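Side-chain contacts in Bd3459 (Bdellovibrio bacteriovorus, PDB 5CEC), which acts as a predatory endopeptidase, probably on cell-wall peptides as in its S13 relatives, and is bound here by the ankyrin-repeat immunity protein Bd3460: residues F66-I71 / A381-T386; K312-L317 / T366-V371; V75-A80 / K245-Q250; S43-A48 / Q54-D59; G347-G352 / L409-G414. The protein carries 1 engineered substitution. All blocks are in the same frame, centred on the assembly; numbering follows the deposited sequence.

How the contacts relate
Four of the contacts lie in or against one antiparallel sheet, and contact 3 ties that region to the interior of the chain. Contacts 1 and 2, with centres 13 Å apart, share neighbouring strands: Leu367 O meets Val382 N, and Leu68 O meets Thr366 OG1. Contact 4 adds the hairpin at the sheet's edge through strand 40-48. Contact 5 joins contact 2 where Ile410 touches Val371, their centres 16 Å apart. Contact 3, centred 12 Å from contact 2, packs Thr77 and Leu78 on Leu317. The probable active site, with Ser70 and Lys73, lies at the junction of contacts 1 and 3, whose centres are 16 Å apart.

Contact 1: residues F66-I71 / A381-T386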
# COMPACT_ATOMS: atom_id res chain seq x y z
N PHE A 66 -3.84 15.95 13.14
CA PHE A 66 -4.12 14.56 13.53
C PHE A 66 -3.08 13.64 12.92
O PHE A 66 -2.44 14.00 11.91
CB PHE A 66 -5.51 14.12 13.07
CG PHE A 66 -6.62 14.90 13.69
CD1 PHE A 66 -6.91 14.73 15.04
CD2 PHE A 66 -7.31 15.86 12.96
CE1 PHE A 66 -7.92 15.44 15.63
CE2 PHE A 66 -8.32 16.58 13.55
CZ PHE A 66 -8.62 16.38 14.88
N PRO A 67 -2.92 12.43 13.48
CA PRO A 67 -2.02 11.46 12.86
C PRO A 67 -2.46 11.09 11.44
O PRO A 67 -3.65 10.88 11.22
CB PRO A 67 -2.11 10.26 13.78
CG PRO A 67 -2.58 10.78 15.09
CD PRO A 67 -3.50 11.92 14.74
N LEU A 68 -1.50 11.08 10.53
CA LEU A 68 -1.78 10.81 9.13
C LEU A 68 -1.62 9.36 8.72
O LEU A 68 -2.18 8.92 7.71
CB LEU A 68 -0.84 11.64 8.27
CG LEU A 68 -0.87 13.16 8.45
CD1 LEU A 68 0.10 13.81 7.48
CD2 LEU A 68 -2.28 13.67 8.22
N ALA A 69 -0.76 8.65 9.43
CA ALA A 69 -0.32 7.33 8.96
C ALA A 69 0.21 7.45 7.52
O ALA A 69 0.81 8.48 7.18
CB ALA A 69 -1.43 6.28 9.09
N SER A 70 -0.04 6.46 6.66
CA SER A 70 0.62 6.43 5.36
C SER A 70 0.07 7.43 4.34
O SER A 70 0.65 7.53 3.26
CB SER A 70 0.66 5.01 4.77
OG SER A 70 1.60 4.20 5.46
N ILE A 71 -0.97 8.20 4.63
CA ILE A 71 -1.23 9.34 3.72
C ILE A 71 -0.11 10.36 3.75
O ILE A 71 0.06 11.14 2.81
CB ILE A 71 -2.62 9.97 3.85
CG1 ILE A 71 -2.74 10.86 5.10
CG2 ILE A 71 -3.70 8.92 3.72
CD1 ILE A 71 -4.09 11.55 5.23
N ALA A 381 -10.06 14.39 1.95
CA ALA A 381 -9.27 13.72 2.98
C ALA A 381 -10.16 13.37 4.15
O ALA A 381 -11.01 14.18 4.56
CB ALA A 381 -8.08 14.52 3.43
N VAL A 382 -10.00 12.14 4.64
CA VAL A 382 -10.76 11.65 5.80
C VAL A 382 -9.79 11.14 6.84
O VAL A 382 -8.98 10.25 6.55
CB VAL A 382 -11.74 10.50 5.43
CG1 VAL A 382 -12.66 10.18 6.59
CG2 VAL A 382 -12.53 10.81 4.18
N LEU A 383 -9.86 11.74 8.04
CA LEU A 383 -8.96 11.41 9.13
C LEU A 383 -9.82 10.83 10.24
O LEU A 383 -10.59 11.56 10.86
CB LEU A 383 -8.19 12.63 9.61
CG LEU A 383 -7.45 13.41 8.52
CD1 LEU A 383 -6.78 14.64 9.12
CD2 LEU A 383 -6.44 12.57 7.79
N MET A 384 -9.74 9.51 10.47
CA MET A 384 -10.49 8.85 11.56
C MET A 384 -9.58 8.60 12.71
O MET A 384 -8.39 8.36 12.55
CB MET A 384 -11.07 7.51 11.13
CG MET A 384 -11.97 7.53 9.93
SD MET A 384 -13.54 8.38 10.18
CE MET A 384 -14.30 7.37 11.42
N HIS A 385 -10.20 8.61 13.88
CA HIS A 385 -9.62 8.13 15.11
C HIS A 385 -9.96 6.65 15.33
O HIS A 385 -11.08 6.22 15.11
CB HIS A 385 -10.18 8.94 16.28
CG HIS A 385 -9.83 8.34 17.57
ND1 HIS A 385 -8.58 8.50 18.13
CD2 HIS A 385 -10.48 7.42 18.32
CE1 HIS A 385 -8.49 7.72 19.20
NE2 HIS A 385 -9.63 7.06 19.33
N THR A 386 -8.95 5.88 15.75
CA THR A 386 -9.09 4.49 16.18
C THR A 386 -8.35 4.29 17.48
O THR A 386 -7.52 5.12 17.86
CB THR A 386 -8.54 3.50 15.13
OG1 THR A 386 -7.19 3.80 14.79
CG2 THR A 386 -9.33 3.58 13.82
O HOH W 1 -6.56 10.80 12.07
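Leu383 is the residue of 381-386 on which Phe66, Leu68 and Ile71 converge. Two places before it along the strand, Ala381 turns its CB to the same side, where it settles against Met368, Cys307 and Met310. Val382 points the other way, to helix 394-411. Leu383 then supplies the contact with its two methyl branches, which divide the work. Its CG stands anti to the carbonyl carbon (chi1 -52°), which carries both methyls toward 66-71. CD1 goes to Phe66, where CD2 of the ring lies 4.1 Å away and CB almost as near; the approach to the ring is oblique. CD2 faces Ile71, whose CD1 touches it at 3.6 Å, and, more loosely, Leu68, whose CD2 is 4.3 Å away. At Met384 the side chain leaves for helix 394-411 and the backbone takes over. One water donates to Pro67 O at 3.0 Å and to Met384 O at 3.1 Å, joining two carbonyls that could not bond each other. Apart from this water bridge the two segments meet through apolar groups alone; the turn after strand 65-67 is also tied to the sheet by Leu68 O and Thr366 OG1. That turn carries Ser70, probably the nucleophile of an SxxK motif, and the contact is consistent with an apolar seat that helps to hold it.

Contact 2: residues K312-L317 / T366-V371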
# COMPACT_ATOMS: atom_id res chain seq x y z
N LYS A 312 -4.50 20.87 0.33
CA LYS A 312 -3.50 21.72 -0.33
C LYS A 312 -2.41 20.91 -1.01
O LYS A 312 -1.98 21.20 -2.12
CB LYS A 312 -2.87 22.72 0.62
CG LYS A 312 -3.84 23.76 1.18
CD LYS A 312 -3.16 24.65 2.21
CE LYS A 312 -2.18 25.62 1.59
NZ LYS A 312 -2.83 26.74 0.83
N VAL A 313 -2.01 19.83 -0.35
CA VAL A 313 -1.03 18.92 -0.93
C VAL A 313 -1.57 18.29 -2.20
O VAL A 313 -0.84 18.22 -3.21
CB VAL A 313 -0.62 17.85 0.12
CG1 VAL A 313 0.10 16.66 -0.53
CG2 VAL A 313 0.26 18.49 1.18
N LEU A 314 -2.82 17.84 -2.18
CA LEU A 314 -3.43 17.26 -3.39
C LEU A 314 -3.49 18.28 -4.54
O LEU A 314 -3.14 17.96 -5.69
CB LEU A 314 -4.81 16.70 -3.11
CG LEU A 314 -4.75 15.40 -2.25
CD1 LEU A 314 -6.10 15.18 -1.57
CD2 LEU A 314 -4.32 14.18 -3.06
N TYR A 315 -3.93 19.50 -4.23
CA TYR A 315 -4.00 20.56 -5.24
C TYR A 315 -2.65 20.80 -5.88
O TYR A 315 -2.51 20.86 -7.12
CB TYR A 315 -4.50 21.85 -4.61
CG TYR A 315 -4.51 22.98 -5.57
CD1 TYR A 315 -3.38 23.75 -5.80
CD2 TYR A 315 -5.66 23.26 -6.29
CE1 TYR A 315 -3.39 24.78 -6.70
CE2 TYR A 315 -5.69 24.28 -7.21
CZ TYR A 315 -4.55 25.07 -7.43
OH TYR A 315 -4.53 26.07 -8.32
N SER A 316 -1.63 20.92 -5.04
CA SER A 316 -0.26 21.19 -5.49
C SER A 316 0.35 20.04 -6.27
O SER A 316 1.06 20.26 -7.25
CB SER A 316 0.63 21.61 -4.32
OG SER A 316 0.20 22.84 -3.77
N LEU A 317 0.11 18.79 -5.82
CA LEU A 317 0.60 17.64 -6.52
C LEU A 317 -0.03 17.54 -7.90
O LEU A 317 0.67 17.27 -8.90
CB LEU A 317 0.33 16.38 -5.68
CG LEU A 317 0.75 15.05 -6.32
CD1 LEU A 317 2.24 15.02 -6.68
CD2 LEU A 317 0.44 13.92 -5.36
N THR A 366 -6.91 6.46 7.81
CA THR A 366 -7.00 7.66 6.99
C THR A 366 -7.11 7.30 5.51
O THR A 366 -6.74 6.21 5.06
CB THR A 366 -5.76 8.53 7.24
OG1 THR A 366 -4.59 7.81 6.87
CG2 THR A 366 -5.66 8.97 8.69
N LEU A 367 -7.57 8.27 4.73
CA LEU A 367 -7.68 8.17 3.26
C LEU A 367 -7.63 9.56 2.68
O LEU A 367 -8.31 10.45 3.22
CB LEU A 367 -8.98 7.48 2.85
CG LEU A 367 -9.07 6.97 1.43
CD1 LEU A 367 -8.20 5.76 1.21
CD2 LEU A 367 -10.50 6.67 1.07
N MET A 368 -6.93 9.75 1.58
CA MET A 368 -7.00 11.02 0.87
C MET A 368 -6.84 10.76 -0.62
O MET A 368 -6.19 9.79 -1.04
CB MET A 368 -5.96 12.02 1.38
CG MET A 368 -4.53 11.72 1.00
SD MET A 368 -3.29 12.80 1.76
CE MET A 368 -3.37 14.18 0.67
N GLY A 369 -7.32 11.69 -1.43
CA GLY A 369 -7.21 11.53 -2.88
C GLY A 369 -8.20 12.39 -3.61
O GLY A 369 -8.59 13.49 -3.14
N SER A 370 -8.57 11.90 -4.78
CA SER A 370 -9.56 12.55 -5.60
C SER A 370 -10.66 11.58 -5.98
O SER A 370 -10.43 10.36 -6.17
CB SER A 370 -8.92 13.11 -6.87
OG SER A 370 -8.50 12.07 -7.73
N VAL A 371 -11.86 12.13 -6.11
CA VAL A 371 -12.97 11.42 -6.71
C VAL A 371 -13.39 12.11 -7.99
O VAL A 371 -13.44 13.34 -8.05
CB VAL A 371 -14.18 11.28 -5.74
CG1 VAL A 371 -13.84 10.40 -4.53
CG2 VAL A 371 -14.74 12.61 -5.26
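Val313 enters this contact with its backbone engaged and its side chain reaching across: its O accepts the helical bond from Leu317 N at 2.8 Å, and its CG1 comes to 4.4 Å from Met368 CE. The principal partner of that methionine methyl is nevertheless Leu314. Met368 holds CG between its backbone N and carbonyl carbon (chi1 72°), then bends at chi3 (-82°), and the result is a side chain that leaves the strand, turns and presents CE to the helix. The two side chains run obliquely to one another. CE lies 3.5 Å from Leu314 CG, tighter than usual for two carbons, and it also touches both leucine methyls. Beyond the methionine, Leu314 lands on the strand itself: CD1 rests 3.4 Å from Gly369 O, and CD2 is 3.9 Å from Gly369 CA. Gly369 adopts backbone angles that suit a residue without a side chain, and the leucine lies directly on its main chain. Every touching residue is buried. The axes of the two segments approach to 9.1 Å and cross at -42°. Helix 307-322 thus covers one face of the antiparallel sheet, while Leu367 and Val371 point to helix 394-411 on the other. A sheet with helices on both faces is characteristic of the transpeptidase domain of these enzymes, the beta-lactamase clan to which S13 peptidases belong.

Contact 3: residues V75-A80 / K245-Q250; sequences VTTLWA and KRMNNQ. With SO4 (sulfate ion), chain D.
A single threonine oxygen, Thr77 OG1, is approached at nearly equal range by a hydrogen-bond donor and by a methyl group. The donor is Asn248 ND2, 3.0 Å away, with a nearly straight N-H...O angle of 172° and the oxygen lying in the amide plane. The methyl is Met247 CE, 3.2 Å from the same OG1. Met247 reaches it by an extended chain that bends only at its last torsion (chi3 73°), passing the threonine in the opposite direction. Thr77 OG1 in turn donates to Lys73 O within its own helix, so the oxygen both accepts and donates, while Asn248 ND2 has a second acceptor in Val331 O.

Away from helix 72-84, Arg246 meets a sulfate ion, probably from the crystallisation liquor, through NH1 to O2 at 3.0 Å and NH2 to O3 at 2.9 Å. Gln250 NE2 lies over one face of the guanidinium, and Glu152 forms a salt bridge with NE.

Lys73, the probable SxxK lysine, lies in the first turn of helix 72-84, and helix 240-250 leads to Ser251. One buried, directional amide-hydroxyl bond, with apolar cover beside it, therefore probably helps to hold two helices that flank the likely active site.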
# COMPACT_ATOMS: atom_id res chain seq x y z
N VAL A 75 2.41 13.39 0.80
CA VAL A 75 3.21 14.59 1.04
C VAL A 75 4.64 14.36 0.55
O VAL A 75 5.22 15.20 -0.16
CB VAL A 75 3.20 14.98 2.52
CG1 VAL A 75 3.91 16.31 2.71
CG2 VAL A 75 1.75 15.14 3.03
N THR A 76 5.19 13.20 0.87
CA THR A 76 6.54 12.84 0.35
C THR A 76 6.55 12.81 -1.20
O THR A 76 7.52 13.24 -1.80
CB THR A 76 6.95 11.50 0.96
OG1 THR A 76 6.89 11.63 2.39
CG2 THR A 76 8.34 11.10 0.53
N THR A 77 5.45 12.32 -1.79
CA THR A 77 5.27 12.28 -3.25
C THR A 77 5.35 13.69 -3.80
O THR A 77 6.08 13.93 -4.76
CB THR A 77 3.95 11.60 -3.59
OG1 THR A 77 4.01 10.24 -3.16
CG2 THR A 77 3.67 11.60 -5.03
N LEU A 78 4.61 14.63 -3.21
CA LEU A 78 4.65 16.03 -3.67
C LEU A 78 6.08 16.57 -3.58
O LEU A 78 6.58 17.19 -4.53
CB LEU A 78 3.73 16.88 -2.81
CG LEU A 78 3.85 18.39 -3.03
CD1 LEU A 78 3.54 18.79 -4.47
CD2 LEU A 78 2.97 19.15 -2.07
N TRP A 79 6.74 16.36 -2.43
CA TRP A 79 8.09 16.89 -2.23
C TRP A 79 9.02 16.36 -3.33
O TRP A 79 9.75 17.13 -3.96
CB TRP A 79 8.62 16.53 -0.84
CG TRP A 79 9.86 17.20 -0.44
CD1 TRP A 79 10.40 18.37 -0.96
CD2 TRP A 79 10.71 16.83 0.63
NE1 TRP A 79 11.53 18.72 -0.28
CE2 TRP A 79 11.74 17.79 0.70
CE3 TRP A 79 10.72 15.77 1.54
CZ2 TRP A 79 12.72 17.73 1.65
CZ3 TRP A 79 11.73 15.72 2.46
CH2 TRP A 79 12.72 16.67 2.49
N ALA A 80 8.98 15.04 -3.58
CA ALA A 80 9.84 14.43 -4.58
C ALA A 80 9.50 14.96 -6.00
O ALA A 80 10.41 15.18 -6.81
CB ALA A 80 9.76 12.92 -4.49
N LYS A 245 4.43 5.46 -7.96
CA LYS A 245 3.26 4.59 -8.16
C LYS A 245 3.42 3.29 -7.36
O LYS A 245 2.48 2.87 -6.67
CB LYS A 245 3.07 4.27 -9.64
CG LYS A 245 1.84 3.46 -9.97
CD LYS A 245 0.57 4.27 -10.01
CE LYS A 245 -0.64 3.36 -10.20
NZ LYS A 245 -1.92 4.10 -10.37
N ARG A 246 4.59 2.66 -7.46
CA ARG A 246 4.83 1.42 -6.70
C ARG A 246 4.68 1.71 -5.19
O ARG A 246 3.99 0.97 -4.47
CB ARG A 246 6.20 0.87 -7.00
CG ARG A 246 6.53 -0.43 -6.32
CD ARG A 246 5.57 -1.56 -6.69
NE ARG A 246 6.13 -2.86 -6.35
CZ ARG A 246 5.43 -3.99 -6.31
NH1 ARG A 246 4.11 -4.01 -6.43
NH2 ARG A 246 6.09 -5.11 -6.08
N MET A 247 5.31 2.80 -4.74
CA MET A 247 5.25 3.15 -3.31
C MET A 247 3.82 3.33 -2.83
O MET A 247 3.44 2.85 -1.75
CB MET A 247 6.03 4.43 -3.10
CG MET A 247 5.96 4.95 -1.68
SD MET A 247 6.78 6.56 -1.46
CE MET A 247 5.65 7.65 -2.26
N ASN A 248 3.04 4.09 -3.60
CA ASN A 248 1.68 4.43 -3.20
C ASN A 248 0.67 3.31 -3.46
O ASN A 248 -0.42 3.33 -2.90
CB ASN A 248 1.25 5.75 -3.82
CG ASN A 248 1.97 6.92 -3.22
OD1 ASN A 248 2.26 6.90 -2.01
ND2 ASN A 248 2.29 7.92 -4.04
N ASN A 249 1.04 2.31 -4.27
CA ASN A 249 0.20 1.11 -4.42
C ASN A 249 0.38 0.22 -3.17
O ASN A 249 -0.63 -0.23 -2.58
CB ASN A 249 0.59 0.28 -5.65
CG ASN A 249 -0.03 0.75 -6.94
OD1 ASN A 249 -0.89 1.61 -6.97
ND2 ASN A 249 0.43 0.16 -8.05
N GLN A 250 1.64 -0.00 -2.81
CA GLN A 250 1.98 -0.93 -1.72
C GLN A 250 1.84 -0.29 -0.34
O GLN A 250 1.70 -0.99 0.64
CB GLN A 250 3.44 -1.35 -1.85
CG GLN A 250 3.79 -2.16 -3.08
CD GLN A 250 5.18 -2.67 -2.95
OE1 GLN A 250 6.13 -1.90 -2.75
NE2 GLN A 250 5.34 -3.97 -3.07
S SO4 D . 3.44 -7.77 -6.04
O1 SO4 D . 2.71 -9.00 -6.44
O2 SO4 D . 2.59 -6.58 -6.27
O3 SO4 D . 4.75 -7.64 -6.72
O4 SO4 D . 3.65 -7.84 -4.56

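Contact 4: residues S43-A48 / Q54-D59; sequences SMCHMA and QQIQGD
Gln57 lies over the imidazole of His46, and its side chain can be followed outward from there. CB sits above one ring face, 3.7 Å from the ring centroid and displaced from the ring centre, a CH-pi contact. CG comes next, 3.9 Å from His46 NE2. A bend at chi2 (-54°) then turns the chain back, and NE2 at the tip donates to Gln55 O in its own segment at 3.2 Å; its N-H...O angle is 139° and it comes from above the carbonyl plane, far from ideal. The backbones below hold the same pair in antiparallel register: His46 N donates to Gln57 O at 2.8 Å, and Gln57 N returns a bond to His46 O at 2.9 Å. Cys45 and Gly58 form the adjoining non-hydrogen-bonded pair. On the Cys45 side of the sheet its CB touches Ile56 CG2, and SG closes the disulfide to Cys307, linking the strand to helix 307-322. Met47 lays SD against Ile56 and the Gln54 backbone.

At the far end the carboxylate of Asp59 takes over from the strand. OD1 accepts from Ser43 OG at 2.8 Å, and OD2 from Met44 N at 2.9 Å with an angle of 168°; each oxygen is met on its syn side, somewhat out of plane. Asn61 N is a further donor to OD1. With a weak bond from Asp59 N to Met44 O added, the hairpin is sealed beyond its short strand by a carboxylate whose two oxygens face different donors, an environment that would probably favour its charged form.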
# COMPACT_ATOMS: atom_id res chain seq x y z
N SER A 43 -11.50 14.45 11.36
CA SER A 43 -11.92 15.47 10.40
C SER A 43 -12.05 14.93 9.00
O SER A 43 -11.29 14.07 8.60
CB SER A 43 -10.94 16.65 10.40
OG SER A 43 -11.38 17.73 9.61
N MET A 44 -13.00 15.51 8.24
CA MET A 44 -13.11 15.30 6.80
C MET A 44 -13.25 16.63 6.13
O MET A 44 -13.98 17.52 6.58
CB MET A 44 -14.30 14.41 6.44
CG MET A 44 -14.47 14.18 4.95
SD MET A 44 -15.74 12.95 4.59
CE MET A 44 -15.60 12.85 2.81
N CYS A 45 -12.58 16.74 5.00
CA CYS A 45 -12.65 17.97 4.22
C CYS A 45 -12.60 17.61 2.72
O CYS A 45 -12.21 16.51 2.33
CB CYS A 45 -11.54 19.01 4.67
SG CYS A 45 -9.88 18.31 4.59
N HIS A 46 -13.00 18.55 1.88
CA HIS A 46 -12.99 18.36 0.45
C HIS A 46 -12.93 19.70 -0.30
O HIS A 46 -13.25 20.73 0.27
CB HIS A 46 -14.22 17.56 -0.00
CG HIS A 46 -15.51 18.28 0.11
ND1 HIS A 46 -16.25 18.31 1.26
CD2 HIS A 46 -16.19 19.02 -0.80
CE1 HIS A 46 -17.36 19.00 1.05
NE2 HIS A 46 -17.34 19.45 -0.19
N MET A 47 -12.57 19.67 -1.58
CA MET A 47 -12.58 20.90 -2.38
C MET A 47 -12.65 20.48 -3.84
O MET A 47 -11.87 19.63 -4.26
CB MET A 47 -11.32 21.73 -2.16
CG MET A 47 -11.36 23.08 -2.85
SD MET A 47 -9.84 24.00 -2.65
CE MET A 47 -8.92 23.10 -3.91
N ALA A 48 -13.54 21.11 -4.63
CA ALA A 48 -13.55 20.84 -6.08
C ALA A 48 -12.21 21.31 -6.66
O ALA A 48 -11.72 22.39 -6.30
CB ALA A 48 -14.70 21.55 -6.75
N GLN A 54 -10.89 28.50 -4.11
CA GLN A 54 -10.04 27.55 -3.40
C GLN A 54 -10.33 27.50 -1.88
O GLN A 54 -9.44 27.27 -1.06
CB GLN A 54 -8.54 27.78 -3.70
CG GLN A 54 -8.17 27.52 -5.16
CD GLN A 54 -6.68 27.65 -5.43
OE1 GLN A 54 -5.84 27.13 -4.70
NE2 GLN A 54 -6.35 28.32 -6.52
N GLN A 55 -11.60 27.69 -1.53
CA GLN A 55 -12.05 27.54 -0.16
C GLN A 55 -12.22 26.05 0.11
O GLN A 55 -12.93 25.34 -0.60
CB GLN A 55 -13.36 28.26 0.09
CG GLN A 55 -13.73 28.37 1.57
CD GLN A 55 -14.96 29.24 1.80
OE1 GLN A 55 -16.01 28.99 1.22
NE2 GLN A 55 -14.83 30.26 2.64
N ILE A 56 -11.59 25.59 1.15
CA ILE A 56 -11.72 24.19 1.56
C ILE A 56 -12.98 24.00 2.40
O ILE A 56 -13.23 24.76 3.34
CB ILE A 56 -10.48 23.73 2.32
CG1 ILE A 56 -9.25 23.85 1.40
CG2 ILE A 56 -10.64 22.31 2.85
CD1 ILE A 56 -7.92 23.76 2.13
N GLN A 57 -13.78 22.99 2.05
CA GLN A 57 -15.03 22.68 2.74
C GLN A 57 -14.76 21.56 3.74
O GLN A 57 -14.06 20.61 3.43
CB GLN A 57 -16.08 22.17 1.73
CG GLN A 57 -16.32 23.09 0.54
CD GLN A 57 -16.67 24.48 0.99
OE1 GLN A 57 -17.51 24.65 1.87
NE2 GLN A 57 -16.01 25.48 0.41
N GLY A 58 -15.35 21.64 4.92
CA GLY A 58 -15.27 20.53 5.85
C GLY A 58 -15.64 21.00 7.22
O GLY A 58 -16.05 22.15 7.38
N ASP A 59 -15.47 20.12 8.19
CA ASP A 59 -15.85 20.39 9.57
C ASP A 59 -14.91 21.37 10.32
O ASP A 59 -13.89 21.78 9.81
CB ASP A 59 -16.02 19.07 10.35
CG ASP A 59 -14.77 18.22 10.34
OD1 ASP A 59 -13.71 18.73 10.80
OD2 ASP A 59 -14.85 17.04 9.88

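Contact 5: residues G347-G352 / L409-G414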
# COMPACT_ATOMS: atom_id res chain seq x y z
N GLY A 347 -14.75 -0.92 -3.42
CA GLY A 347 -15.87 -1.14 -4.36
C GLY A 347 -16.90 -0.04 -4.34
O GLY A 347 -16.67 1.04 -3.83
N GLY A 348 -18.05 -0.31 -4.92
CA GLY A 348 -19.13 0.64 -4.96
C GLY A 348 -18.83 1.77 -5.92
O GLY A 348 -18.14 1.60 -6.94
N VAL A 349 -19.35 2.95 -5.60
CA VAL A 349 -19.14 4.11 -6.47
C VAL A 349 -17.68 4.55 -6.58
O VAL A 349 -17.34 5.28 -7.51
CB VAL A 349 -20.02 5.29 -6.06
CG1 VAL A 349 -21.48 4.94 -6.28
CG2 VAL A 349 -19.76 5.77 -4.64
N MET A 350 -16.82 4.14 -5.65
CA MET A 350 -15.41 4.47 -5.77
C MET A 350 -14.68 3.75 -6.88
O MET A 350 -13.65 4.22 -7.35
CB MET A 350 -14.67 4.19 -4.46
CG MET A 350 -15.02 5.16 -3.34
SD MET A 350 -14.25 4.80 -1.76
CE MET A 350 -14.98 3.23 -1.32
N ALA A 351 -15.14 2.54 -7.22
CA ALA A 351 -14.42 1.72 -8.19
C ALA A 351 -14.28 2.48 -9.49
O ALA A 351 -15.25 2.90 -10.07
CB ALA A 351 -15.14 0.40 -8.37
N GLY A 352 -13.04 2.62 -9.95
CA GLY A 352 -12.73 3.27 -11.21
C GLY A 352 -12.82 4.78 -11.23
O GLY A 352 -12.49 5.38 -12.25
N LEU A 409 -19.94 11.48 -0.56
CA LEU A 409 -19.44 12.64 -1.30
C LEU A 409 -19.64 12.50 -2.81
O LEU A 409 -20.06 13.46 -3.50
CB LEU A 409 -17.96 12.90 -0.94
CG LEU A 409 -17.27 14.04 -1.69
CD1 LEU A 409 -17.90 15.39 -1.37
CD2 LEU A 409 -15.79 14.06 -1.34
N ILE A 410 -19.38 11.31 -3.32
CA ILE A 410 -19.62 11.04 -4.74
C ILE A 410 -21.12 11.14 -5.10
O ILE A 410 -21.46 11.77 -6.11
CB ILE A 410 -19.04 9.64 -5.12
CG1 ILE A 410 -17.51 9.69 -5.10
CG2 ILE A 410 -19.52 9.24 -6.52
CD1 ILE A 410 -16.87 8.32 -5.13
N ASN A 411 -21.98 10.56 -4.26
CA ASN A 411 -23.44 10.59 -4.44
C ASN A 411 -23.92 12.02 -4.59
O ASN A 411 -24.76 12.33 -5.44
CB ASN A 411 -24.20 10.01 -3.20
CG ASN A 411 -24.13 8.50 -3.05
OD1 ASN A 411 -23.76 7.76 -3.98
ND2 ASN A 411 -24.52 8.01 -1.83
N GLN A 412 -23.38 12.90 -3.73
CA GLN A 412 -23.80 14.30 -3.68
C GLN A 412 -23.25 15.15 -4.81
O GLN A 412 -23.65 16.31 -4.96
CB GLN A 412 -23.43 14.89 -2.33
CG GLN A 412 -24.27 14.27 -1.24
CD GLN A 412 -23.84 14.68 0.15
OE1 GLN A 412 -22.71 15.12 0.36
NE2 GLN A 412 -24.73 14.54 1.10
N ASN A 413 -22.40 14.55 -5.64
CA ASN A 413 -21.88 15.23 -6.84
C ASN A 413 -22.26 14.49 -8.14
O ASN A 413 -21.49 14.48 -9.12
CB ASN A 413 -20.36 15.37 -6.67
CG ASN A 413 -20.02 16.48 -5.72
OD1 ASN A 413 -20.03 17.63 -6.12
ND2 ASN A 413 -19.78 16.16 -4.46
N GLY A 414 -23.45 13.86 -8.11
CA GLY A 414 -24.04 13.18 -9.28
C GLY A 414 -23.57 11.81 -9.64
O GLY A 414 -23.91 11.30 -10.72
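Van der Waals contact carries most of this junction, between Val349 and Ile410. Val349 CG2 meets Ile410 CD1 at 3.9 Å and Ile410 CG2 at 4.0 Å, and the two side chains lie alongside one another, pointing opposite ways. With CG1 anti to the carbonyl carbon (chi1 -66°), CG2 is the branch turned to the isoleucine. Met350 comes across Ile410 at about a right angle and adds CG against CD1 at 4.1 Å. Val349 CG1 lies loosely, 4.3 Å from Asn411 OD1.

No hydrogen bond crosses between the two segments. Within 409-414, Asn413 ND2 donates to Leu409 O at 2.9 Å, nearly straight at 170°, and Gly414, with positive phi, is the C-prime residue of the Schellman motif that closes the helix. The amide of Asn411 also serves the partner protein: its ND2 donates to Arg173 O of the Bd3460 chain. The Val349 backbone is hydrogen-bonded to that chain too, so this loop and helix end lie at the interface with the immunity protein.

The loop before strand 354-361 is thus laid against the C-terminal end of helix 394-411, with Met350 also resting on Val406 and Ser407, Pro416 covering Val349 and Ile410, and Leu409 turned to Phe380 of strand 376-385.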